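Local coordinates for sensor protein (Vibrio cholerae, PDB 3BY9), which senses C4-dicarboxylates such as succinate as the sensor domain of histidine kinase DctB, which probably transfers phosphate from ATP to a protein histidine, at residues Gln15-Ser20 with Ser241-Pro246; Ala72-Leu77 with Leu92-Ile97; Tyr118-Ser123 with Ser202-Asp207; Ser224-Pro229 with Arg253-Lys258. One frame throughout, in Å; residues are numbered along the deposited sequence. Where two conformers were deposited one is given.

Contact 1: residues Gln15-Ser20 with Ser241-Pro246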
# COMPACT_ATOMS: atom_id res chain seq x y z
N GLN A 15 4.96 18.31 11.20
CA GLN A 15 4.54 17.85 9.87
C GLN A 15 4.24 16.38 9.90
O GLN A 15 3.25 15.94 9.30
CB GLN A 15 5.63 18.09 8.84
CG GLN A 15 5.89 19.57 8.58
CD GLN A 15 6.98 19.71 7.54
OE1 GLN A 15 6.74 19.59 6.33
NE2 GLN A 15 8.18 19.93 8.01
N LEU A 16 5.09 15.60 10.59
CA LEU A 16 4.86 14.16 10.65
C LEU A 16 3.57 13.87 11.43
O LEU A 16 2.81 12.93 11.10
CB LEU A 16 6.07 13.43 11.33
CG LEU A 16 7.38 13.45 10.49
CD1 LEU A 16 8.62 12.98 11.25
CD2 LEU A 16 7.12 12.53 9.26
N ASP A 17 3.32 14.64 12.48
CA ASP A 17 2.07 14.42 13.26
C ASP A 17 0.85 14.66 12.35
O ASP A 17 -0.08 13.84 12.30
CB ASP A 17 1.97 15.41 14.43
CG ASP A 17 2.87 15.08 15.60
OD1 ASP A 17 3.47 13.98 15.65
OD2 ASP A 17 2.94 15.96 16.51
N ARG A 18 0.87 15.78 11.62
CA ARG A 18 -0.26 16.13 10.75
C ARG A 18 -0.44 15.12 9.60
O ARG A 18 -1.56 14.69 9.28
CB ARG A 18 -0.07 17.52 10.15
CG ARG A 18 -0.23 18.69 11.12
CD ARG A 18 -0.30 20.04 10.37
NE ARG A 18 0.93 20.42 9.67
CZ ARG A 18 1.94 21.06 10.24
NH1 ARG A 18 1.87 21.40 11.52
NH2 ARG A 18 3.03 21.37 9.55
N PHE A 19 0.66 14.72 8.97
CA PHE A 19 0.53 13.78 7.87
C PHE A 19 0.15 12.39 8.34
O PHE A 19 -0.64 11.70 7.68
CB PHE A 19 1.83 13.75 7.03
CG PHE A 19 1.64 13.16 5.66
CD1 PHE A 19 0.63 13.62 4.82
CD2 PHE A 19 2.50 12.17 5.19
CE1 PHE A 19 0.48 13.08 3.51
CE2 PHE A 19 2.35 11.63 3.90
CZ PHE A 19 1.34 12.09 3.08
N SER A 20 0.75 11.93 9.43
CA SER A 20 0.44 10.60 9.95
C SER A 20 -1.06 10.58 10.26
O SER A 20 -1.77 9.60 9.98
CB SER A 20 1.24 10.30 11.22
OG SER A 20 0.64 9.22 11.92
N SER A 241 13.56 13.61 8.93
CA SER A 241 12.94 13.11 10.17
C SER A 241 12.03 11.97 9.78
O SER A 241 11.32 12.04 8.78
CB SER A 241 12.18 14.21 10.89
OG SER A 241 13.14 15.19 11.30
N SER A 242 11.99 10.92 10.62
CA SER A 242 11.22 9.74 10.22
C SER A 242 10.33 9.27 11.33
O SER A 242 10.66 9.41 12.52
CB SER A 242 12.17 8.58 9.83
OG SER A 242 13.01 9.00 8.74
N ARG A 243 9.20 8.72 10.92
CA ARG A 243 8.16 8.21 11.85
C ARG A 243 7.68 6.84 11.37
O ARG A 243 6.98 6.70 10.36
CB ARG A 243 6.96 9.20 11.89
CG ARG A 243 5.85 8.89 12.92
CD ARG A 243 6.28 9.23 14.32
NE ARG A 243 6.59 10.66 14.52
CZ ARG A 243 5.70 11.65 14.60
NH1 ARG A 243 4.39 11.44 14.48
NH2 ARG A 243 6.13 12.88 14.90
N PRO A 244 8.01 5.78 12.11
CA PRO A 244 7.53 4.49 11.62
C PRO A 244 6.05 4.35 11.97
O PRO A 244 5.58 4.96 12.95
CB PRO A 244 8.41 3.46 12.37
CG PRO A 244 8.88 4.19 13.59
CD PRO A 244 9.04 5.63 13.17
N LEU A 245 5.33 3.60 11.14
CA LEU A 245 3.91 3.29 11.35
C LEU A 245 3.89 1.75 11.22
O LEU A 245 3.51 1.18 10.19
CB LEU A 245 3.04 3.96 10.28
CG LEU A 245 3.04 5.50 10.27
CD1 LEU A 245 2.13 6.04 9.16
CD2 LEU A 245 2.58 6.03 11.63
N PRO A 246 4.34 1.05 12.27
CA PRO A 246 4.40 -0.42 12.31
C PRO A 246 3.22 -1.20 11.76
O PRO A 246 3.41 -2.22 11.09
CB PRO A 246 4.62 -0.71 13.80
CG PRO A 246 5.46 0.45 14.24
CD PRO A 246 4.75 1.63 13.56
O HOH W 1 2.55 9.15 14.14
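Leu16 and Arg243 bring the largest areas to this contact. CB of Leu16 lies over one face of the Arg243 guanidinium, nearer its rim than its centre, 3.6 Å from NH2. The far end of the leucine goes elsewhere: its CD1 meets CB of Ser241 at 3.8 Å. Arg243 starts with CG anti to the backbone N (chi1 -174°). Its chain then bends at chi2 and chi3, and the guanidinium comes to rest against the helix side. There it forms a salt bridge with Asp17. NH1 and NH2 both donate to the single oxygen OD1 of Asp17, at 2.9 Å and 3.0 Å. NH1 meets OD1 nearly along its C-O axis, whereas NH2 comes from above the carboxylate plane. The two flat groups are turned 53° apart.

The pairing packs helix 5-27 onto strand 238-245. That strand belongs to the four-stranded antiparallel sheet of the second PAS-like (PDC) unit, which also holds both chain termini. Within residues 15-20 and 241-245 the axes run 33° apart.

Ser20, one turn on, adds a doubtful contact, since its side chain is modelled in two positions. In one of them OG lies 3.7 Å from CD2 of Leu245 and shares a water with Arg243; the water accepts from NH1. Gln13, earlier on the helix, accepts from NH2 through OE1, adding a further hold on the guanidinium.

Contact 2: residues Ala72-Leu77 with Leu92-Ile97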
# COMPACT_ATOMS: atom_id res chain seq x y z
N ALA A 72 -13.64 3.21 -3.34
CA ALA A 72 -12.40 2.46 -3.43
C ALA A 72 -12.02 2.18 -4.89
O ALA A 72 -12.78 2.48 -5.82
CB ALA A 72 -12.52 1.12 -2.69
N ALA A 73 -10.81 1.70 -5.09
CA ALA A 73 -10.42 1.36 -6.45
C ALA A 73 -11.11 0.08 -6.87
O ALA A 73 -11.74 0.04 -7.92
CB ALA A 73 -8.90 1.19 -6.55
N ASP A 74 -11.05 -0.97 -6.03
CA ASP A 74 -11.66 -2.24 -6.41
C ASP A 74 -12.11 -2.98 -5.16
O ASP A 74 -11.48 -2.84 -4.12
CB ASP A 74 -10.60 -3.14 -7.09
CG ASP A 74 -9.91 -2.44 -8.26
OD1 ASP A 74 -10.48 -2.43 -9.38
OD2 ASP A 74 -8.82 -1.88 -8.04
N THR A 75 -13.16 -3.79 -5.30
CA THR A 75 -13.66 -4.58 -4.13
C THR A 75 -13.93 -5.94 -4.79
O THR A 75 -14.72 -6.02 -5.71
CB THR A 75 -14.95 -3.99 -3.54
OG1 THR A 75 -14.68 -2.66 -3.04
CG2 THR A 75 -15.44 -4.87 -2.37
N TYR A 76 -13.29 -7.01 -4.27
CA TYR A 76 -13.40 -8.26 -5.00
C TYR A 76 -13.35 -9.47 -4.07
O TYR A 76 -12.70 -9.43 -3.03
CB TYR A 76 -12.30 -8.37 -6.09
CG TYR A 76 -10.88 -8.11 -5.64
CD1 TYR A 76 -9.95 -9.15 -5.59
CD2 TYR A 76 -10.44 -6.79 -5.32
CE1 TYR A 76 -8.59 -8.89 -5.26
CE2 TYR A 76 -9.11 -6.55 -4.99
CZ TYR A 76 -8.21 -7.57 -4.96
OH TYR A 76 -6.90 -7.26 -4.68
N LEU A 77 -14.02 -10.52 -4.52
CA LEU A 77 -14.20 -11.76 -3.74
C LEU A 77 -13.40 -12.90 -4.30
O LEU A 77 -13.50 -13.19 -5.48
CB LEU A 77 -15.72 -12.10 -3.78
CG LEU A 77 -16.14 -13.35 -3.02
CD1 LEU A 77 -16.03 -13.08 -1.50
CD2 LEU A 77 -17.62 -13.60 -3.31
N LEU A 92 -15.06 -3.83 -16.33
CA LEU A 92 -13.99 -2.87 -16.72
C LEU A 92 -12.85 -3.60 -17.44
O LEU A 92 -12.75 -4.83 -17.36
CB LEU A 92 -13.44 -2.18 -15.48
CG LEU A 92 -14.47 -1.53 -14.53
CD1 LEU A 92 -13.74 -0.76 -13.44
CD2 LEU A 92 -15.36 -0.53 -15.31
N ASP A 93 -11.99 -2.84 -18.12
CA ASP A 93 -10.85 -3.41 -18.83
C ASP A 93 -9.96 -4.16 -17.81
O ASP A 93 -9.42 -5.22 -18.13
CB ASP A 93 -9.99 -2.31 -19.46
CG ASP A 93 -10.56 -1.79 -20.78
OD1 ASP A 93 -11.69 -2.15 -21.18
OD2 ASP A 93 -9.83 -0.98 -21.40
N ARG A 94 -9.83 -3.61 -16.60
CA ARG A 94 -8.94 -4.23 -15.59
C ARG A 94 -9.58 -5.38 -14.81
O ARG A 94 -9.01 -5.80 -13.82
CB ARG A 94 -8.42 -3.20 -14.58
CG ARG A 94 -9.45 -2.67 -13.57
CD ARG A 94 -8.78 -1.67 -12.61
NE ARG A 94 -9.68 -1.07 -11.62
CZ ARG A 94 -10.41 0.02 -11.80
NH1 ARG A 94 -10.40 0.68 -12.98
NH2 ARG A 94 -11.12 0.51 -10.78
N SER A 95 -10.71 -5.89 -15.28
CA SER A 95 -11.36 -6.98 -14.54
C SER A 95 -10.42 -8.00 -13.93
O SER A 95 -9.55 -8.56 -14.60
CB SER A 95 -12.33 -7.75 -15.41
OG SER A 95 -13.03 -8.76 -14.64
N PHE A 96 -10.65 -8.26 -12.64
CA PHE A 96 -9.85 -9.23 -11.92
C PHE A 96 -10.51 -10.60 -11.99
O PHE A 96 -9.93 -11.58 -11.47
CB PHE A 96 -9.77 -8.86 -10.43
CG PHE A 96 -9.02 -7.58 -10.12
CD1 PHE A 96 -8.40 -6.81 -11.12
CD2 PHE A 96 -8.98 -7.13 -8.79
CE1 PHE A 96 -7.77 -5.61 -10.80
CE2 PHE A 96 -8.35 -5.92 -8.45
CZ PHE A 96 -7.75 -5.15 -9.45
N ILE A 97 -11.68 -10.71 -12.61
CA ILE A 97 -12.39 -12.01 -12.62
C ILE A 97 -11.54 -13.12 -13.26
O ILE A 97 -10.98 -12.94 -14.35
CB ILE A 97 -13.72 -11.90 -13.40
CG1 ILE A 97 -14.65 -10.87 -12.75
CG2 ILE A 97 -14.43 -13.28 -13.43
CD1 ILE A 97 -15.29 -11.27 -11.51
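Phe96 meets Tyr76 edge to face. CD2 of Phe96 sits over the centre of the tyrosine ring, and the planes are at 88°. The shortest approach is 3.6 Å, between Tyr76 CE2 and Phe96 CE2. The CZ corner of Phe96 also touches CG of Asp74, at 3.7 Å.

Beside this pair, Arg94 and Asp74 reach toward each other tip to tip. The Arg94 chain is extended (chi3 179°), which carries NE out to Asp74. NE donates to OD1 of Asp74 at 2.7 Å, on the syn lone pair. NH2 of Arg94 donates to Ala73 O at 3.0 Å, from above the carbonyl plane, and makes a weak bond to Asp74 OD1. Both acceptors lie at the guanidinium edge, while Leu92 CD1 rests over one face.

A second shell sets these groups. Asn89 donates to Asp74 OD1 through ND2 and accepts from Phe96 N through OD1, so it ties the two sides together. Ala73 and Asp74 form a classic beta bulge opposite Lys149. A type I turn from Leu92 to Ser95 shapes the loop. Tyr76 OH is hydrogen-bonded to Tyr106 OH.

The Tyr76 side chain lies against Tyr106 and Tyr131, which bind succinate. A bound succinate lies about 3 Å from the Phe96 side chain at nearest atoms. This is consistent with Phe96 and Tyr76 helping to line the dicarboxylate pocket of the first PAS-like (PDC) unit.

Contact 3: residues Tyr118-Ser123 with Ser202-Asp207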
# COMPACT_ATOMS: atom_id res chain seq x y z
N TYR A 118 -2.01 -4.86 3.25
CA TYR A 118 -0.81 -4.98 2.43
C TYR A 118 -0.77 -3.82 1.45
O TYR A 118 -1.77 -3.19 1.22
CB TYR A 118 -0.94 -6.27 1.60
CG TYR A 118 0.33 -6.71 0.87
CD1 TYR A 118 1.51 -7.03 1.60
CD2 TYR A 118 0.34 -6.87 -0.51
CE1 TYR A 118 2.65 -7.49 0.95
CE2 TYR A 118 1.48 -7.35 -1.19
CZ TYR A 118 2.62 -7.65 -0.44
OH TYR A 118 3.71 -8.17 -1.09
N PHE A 119 0.41 -3.52 0.90
CA PHE A 119 0.45 -2.47 -0.14
C PHE A 119 1.28 -3.06 -1.27
O PHE A 119 2.18 -3.88 -1.02
CB PHE A 119 1.06 -1.13 0.38
CG PHE A 119 2.39 -1.28 1.07
CD1 PHE A 119 3.56 -1.28 0.33
CD2 PHE A 119 2.46 -1.44 2.44
CE1 PHE A 119 4.82 -1.45 0.97
CE2 PHE A 119 3.70 -1.61 3.08
CZ PHE A 119 4.87 -1.62 2.33
N ALA A 120 0.97 -2.68 -2.51
CA ALA A 120 1.68 -3.26 -3.62
C ALA A 120 1.36 -2.53 -4.91
O ALA A 120 0.45 -1.71 -4.96
CB ALA A 120 1.20 -4.71 -3.82
N LEU A 121 2.14 -2.91 -5.94
CA LEU A 121 1.84 -2.45 -7.30
C LEU A 121 0.92 -3.52 -7.88
O LEU A 121 1.29 -4.69 -7.93
CB LEU A 121 3.14 -2.38 -8.13
CG LEU A 121 2.89 -2.10 -9.63
CD1 LEU A 121 2.28 -0.71 -9.84
CD2 LEU A 121 4.24 -2.14 -10.37
N GLY A 122 -0.31 -3.13 -8.25
CA GLY A 122 -1.30 -4.06 -8.77
C GLY A 122 -0.90 -4.80 -10.03
O GLY A 122 -0.51 -4.19 -11.01
N SER A 123 -1.09 -6.13 -10.01
CA SER A 123 -0.69 -6.97 -11.11
C SER A 123 -1.56 -6.94 -12.34
O SER A 123 -1.08 -7.17 -13.45
CB SER A 123 -0.57 -8.43 -10.65
OG SER A 123 -1.86 -8.94 -10.37
N SER A 202 9.20 -11.56 -4.13
CA SER A 202 7.95 -11.23 -3.41
C SER A 202 6.86 -10.74 -4.33
O SER A 202 5.66 -10.89 -4.01
CB SER A 202 8.17 -10.15 -2.36
OG SER A 202 8.31 -8.84 -2.94
N GLN A 203 7.26 -10.18 -5.47
CA GLN A 203 6.34 -9.61 -6.45
C GLN A 203 5.51 -8.44 -5.92
O GLN A 203 4.55 -8.02 -6.59
CB GLN A 203 5.42 -10.69 -7.07
CG GLN A 203 6.16 -11.61 -8.09
CD GLN A 203 6.49 -10.93 -9.42
OE1 GLN A 203 5.61 -10.53 -10.19
NE2 GLN A 203 7.78 -10.80 -9.70
N GLN A 204 5.93 -7.89 -4.78
CA GLN A 204 5.26 -6.74 -4.18
C GLN A 204 5.23 -5.59 -5.18
O GLN A 204 4.23 -4.87 -5.24
CB GLN A 204 5.95 -6.30 -2.91
CG GLN A 204 5.17 -5.19 -2.14
CD GLN A 204 5.59 -5.14 -0.68
OE1 GLN A 204 6.72 -5.53 -0.34
NE2 GLN A 204 4.70 -4.65 0.19
N TYR A 205 6.32 -5.43 -5.95
CA TYR A 205 6.38 -4.39 -7.00
C TYR A 205 6.52 -5.08 -8.37
O TYR A 205 7.14 -4.52 -9.29
CB TYR A 205 7.56 -3.43 -6.77
CG TYR A 205 7.56 -2.89 -5.37
CD1 TYR A 205 6.48 -2.13 -4.89
CD2 TYR A 205 8.57 -3.22 -4.48
CE1 TYR A 205 6.42 -1.72 -3.56
CE2 TYR A 205 8.52 -2.83 -3.18
CZ TYR A 205 7.44 -2.07 -2.71
OH TYR A 205 7.40 -1.66 -1.41
N LEU A 206 5.88 -6.24 -8.51
CA LEU A 206 5.90 -7.01 -9.74
C LEU A 206 7.37 -7.18 -10.19
O LEU A 206 8.22 -7.54 -9.34
CB LEU A 206 5.06 -6.35 -10.81
CG LEU A 206 3.61 -6.04 -10.31
CD1 LEU A 206 2.75 -5.41 -11.37
CD2 LEU A 206 2.95 -7.30 -9.78
N ASP A 207 7.64 -6.93 -11.48
CA ASP A 207 9.02 -7.05 -12.01
C ASP A 207 9.71 -5.69 -12.14
O ASP A 207 10.60 -5.49 -13.00
CB ASP A 207 9.02 -7.70 -13.39
CG ASP A 207 8.46 -9.10 -13.41
OD1 ASP A 207 8.65 -9.84 -12.43
OD2 ASP A 207 7.85 -9.47 -14.44
O HOH W 2 3.20 -9.70 -3.36
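Gln204 puts its amide nitrogen NE2 over one face of the Phe119 ring while bonding to the backbone of that same residue. NE2 of Gln204 is 3.3 Å from CE1 of Phe119, toward the rim. The amide and ring planes are 23° apart. The same NE2 donates to Phe119 O at 2.9 Å, in a nearly straight bond. CG of Gln204 stands anti to the backbone N (chi1 -173°), and the chain beyond is extended.

Leu121 N donates to Gln204 O at 2.9 Å, again nearly straight at 170°. Tyr118 crosses the glutamine side chain obliquely, its ring nearly parallel to the amide. Its CE1 is 3.6 Å from Gln204 NE2 and its OH 3.4 Å from Gln204 CB. A water links that OH to Ser202 O. Tyr205 OH comes up to the edge of the Phe119 ring and is hydrogen-bonded to Asp170.

Further along, Leu206 and Leu121 cross at about a right angle, with Leu206 CD1 3.7 Å from Leu121 CD2. CD2 of Leu206 packs on CB of Ser123 at 3.8 Å. A type I turn from Gln203 to Leu206 brings Gln204 and Leu206 to the strand. Ser123 N is hydrogen-bonded to a bound succinate, and Leu121 O to Arg104 of the succinate site.

Strand 116-121 is an outer strand. Tyr118 and Ala120 pair with strand 128-138, whereas Phe119 O and Leu121 N serve the other edge, and Gln204 satisfies both. With Leu206 packed beside it, Gln204 probably acts as a partial strand partner, joining the second unit to the first beside the succinate site.

Contact 4: residues Ser224-Pro229 with Arg253-Lys258. With CA (calcium ion), chain D.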
# COMPACT_ATOMS: atom_id res chain seq x y z
N SER A 224 17.99 12.40 11.11
CA SER A 224 19.28 12.09 10.49
C SER A 224 19.55 13.01 9.32
O SER A 224 18.89 14.04 9.20
CB SER A 224 19.26 10.64 9.98
OG SER A 224 20.58 10.23 9.69
N GLU A 225 20.56 12.66 8.51
CA GLU A 225 20.88 13.43 7.29
C GLU A 225 21.17 12.42 6.23
O GLU A 225 21.76 11.38 6.52
CB GLU A 225 22.11 14.34 7.45
CG GLU A 225 21.91 15.46 8.45
CD GLU A 225 23.04 16.47 8.45
OE1 GLU A 225 24.01 16.27 7.69
OE2 GLU A 225 22.96 17.44 9.23
N TRP A 226 20.73 12.72 5.01
CA TRP A 226 20.97 11.84 3.85
C TRP A 226 21.92 12.64 2.96
O TRP A 226 21.65 13.78 2.65
CB TRP A 226 19.69 11.58 3.09
CG TRP A 226 18.73 10.65 3.81
CD1 TRP A 226 18.86 10.13 5.08
CD2 TRP A 226 17.48 10.17 3.30
NE1 TRP A 226 17.74 9.37 5.39
CE2 TRP A 226 16.88 9.37 4.32
CE3 TRP A 226 16.80 10.35 2.08
CZ2 TRP A 226 15.63 8.75 4.15
CZ3 TRP A 226 15.53 9.73 1.91
CH2 TRP A 226 14.97 8.94 2.96
N ARG A 227 23.02 12.02 2.56
CA ARG A 227 23.99 12.71 1.71
C ARG A 227 24.46 11.82 0.60
O ARG A 227 24.18 10.63 0.58
CB ARG A 227 25.20 13.17 2.53
CG ARG A 227 26.25 12.11 2.79
CD ARG A 227 27.38 12.72 3.64
NE ARG A 227 26.83 13.14 4.94
CZ ARG A 227 26.31 14.34 5.20
NH1 ARG A 227 26.26 15.28 4.26
NH2 ARG A 227 25.78 14.58 6.40
N LYS A 228 25.11 12.42 -0.40
CA LYS A 228 25.65 11.65 -1.51
C LYS A 228 27.15 11.48 -1.23
O LYS A 228 27.74 12.23 -0.47
CB LYS A 228 25.44 12.39 -2.86
CG LYS A 228 23.96 12.49 -3.24
CD LYS A 228 23.45 11.14 -3.63
CE LYS A 228 21.97 11.16 -3.92
NZ LYS A 228 21.77 12.06 -5.13
N PRO A 229 27.75 10.45 -1.85
CA PRO A 229 29.18 10.17 -1.67
C PRO A 229 29.97 11.46 -1.82
O PRO A 229 29.68 12.26 -2.71
CB PRO A 229 29.47 9.16 -2.79
CG PRO A 229 28.17 8.39 -2.89
CD PRO A 229 27.14 9.53 -2.82
N ARG A 253 8.69 9.73 6.04
CA ARG A 253 9.87 10.55 6.24
C ARG A 253 9.70 11.88 5.60
O ARG A 253 9.18 11.95 4.48
CB ARG A 253 11.07 9.84 5.59
CG ARG A 253 11.17 8.35 6.05
CD ARG A 253 12.44 7.71 5.47
NE ARG A 253 12.65 6.28 5.75
CZ ARG A 253 13.48 5.85 6.69
NH1 ARG A 253 14.12 6.73 7.48
NH2 ARG A 253 13.80 4.57 6.75
N VAL A 254 10.11 12.94 6.31
CA VAL A 254 10.02 14.28 5.73
C VAL A 254 11.47 14.72 5.47
O VAL A 254 12.37 14.54 6.32
CB VAL A 254 9.26 15.26 6.67
CG1 VAL A 254 9.82 15.27 8.09
CG2 VAL A 254 9.34 16.71 6.11
N LEU A 255 11.71 15.25 4.26
CA LEU A 255 13.06 15.64 3.83
C LEU A 255 13.11 17.12 3.52
O LEU A 255 12.25 17.61 2.78
CB LEU A 255 13.43 14.93 2.54
CG LEU A 255 13.80 13.46 2.51
CD1 LEU A 255 12.58 12.68 2.95
CD2 LEU A 255 14.19 13.03 1.10
N SER A 256 14.07 17.82 4.11
CA SER A 256 14.29 19.27 3.86
C SER A 256 15.71 19.44 3.37
O SER A 256 16.66 18.92 3.96
CB SER A 256 14.11 20.09 5.16
OG SER A 256 12.75 20.18 5.57
N PRO A 257 15.91 20.15 2.24
CA PRO A 257 17.27 20.35 1.73
C PRO A 257 18.15 20.96 2.81
O PRO A 257 17.74 21.91 3.50
CB PRO A 257 17.06 21.34 0.57
CG PRO A 257 15.69 20.96 0.05
CD PRO A 257 14.89 20.74 1.34
N LYS A 258 19.38 20.46 2.94
CA LYS A 258 20.29 20.98 3.95
C LYS A 258 21.00 22.18 3.35
O LYS A 258 21.74 22.00 2.39
CB LYS A 258 21.32 19.91 4.33
CG LYS A 258 22.26 20.39 5.46
CD LYS A 258 23.20 19.27 5.88
CE LYS A 258 24.17 19.75 6.95
NZ LYS A 258 25.26 18.76 7.08
CA CA D . 23.15 21.28 0.52
O HOH W 3 25.02 19.18 10.40
O HOH W 4 24.86 20.99 2.24
O HOH W 5 20.96 20.19 -0.52
O HOH W 6 22.04 22.67 -1.30
O HOH W 7 24.77 20.67 -1.13
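Glu225 and Lys258 cross at about a right angle, and their charged ends form a salt bridge. NZ of Lys258 donates to Glu225 OE1 at 2.9 Å, on the syn side and somewhat out of the carboxylate plane. Lys258 has CG anti to the backbone N (chi1 -176°) and a fully extended chain beyond it. Its methylene CE also lies 3.5 Å from Glu225 OE2. Arg227, two residues on from Glu225, reaches the same OE1: NH2 donates at 2.8 Å, nearly in line with the C-O bond. OE2 of Glu225 is hydrogen-bonded to Tyr5 OH and accepts from a water.

Trp226 goes the opposite way, into the buried side. Its side chain crosses those of Arg253 and Leu255 at about a right angle. CD of Arg253 meets the ring edge, 3.6 Å from CZ2. CD2 of Leu255 touches CZ3 at 3.7 Å. Arg253 is held beyond the ring, its NE hydrogen-bonded to Thr169 OG1 and its NH2 to Leu219 O. Strand 238-245 runs between the two strands, so these side chains span a middle strand of the antiparallel sheet.

Lys258 also serves a metal site. Its backbone O binds a calcium ion at 2.5 Å, with four waters and Asp237 OD1 completing six ligands.

OE1 of Glu225 thus takes two cationic donors, whose nitrogens, Arg227 NH2 and Lys258 NZ, are 4.3 Å apart. The shared carboxylate probably stays ionised and offsets their repulsion close to the calcium site.

In the fold
The chain starts in helix 5-27, where contact 1 opens. Its loop stays open for 220 residues. Inside it, contact 2 closes a short loop between strand 74-79 and the segment before helix 105-110, in the first unit. Contact 3 follows in series, also nested in contact 1. It joins the edge strand of the first sheet to the loop after helix 193-202, and so ties the two units together. Contact 4 opens at 224-229, before contact 1 closes at 241-246, and closes at 253-258; the two cross. Both use the second sheet and touch through Ser241 and Val254. Contacts 1 and 2 lie on opposite sides of the chain's centre.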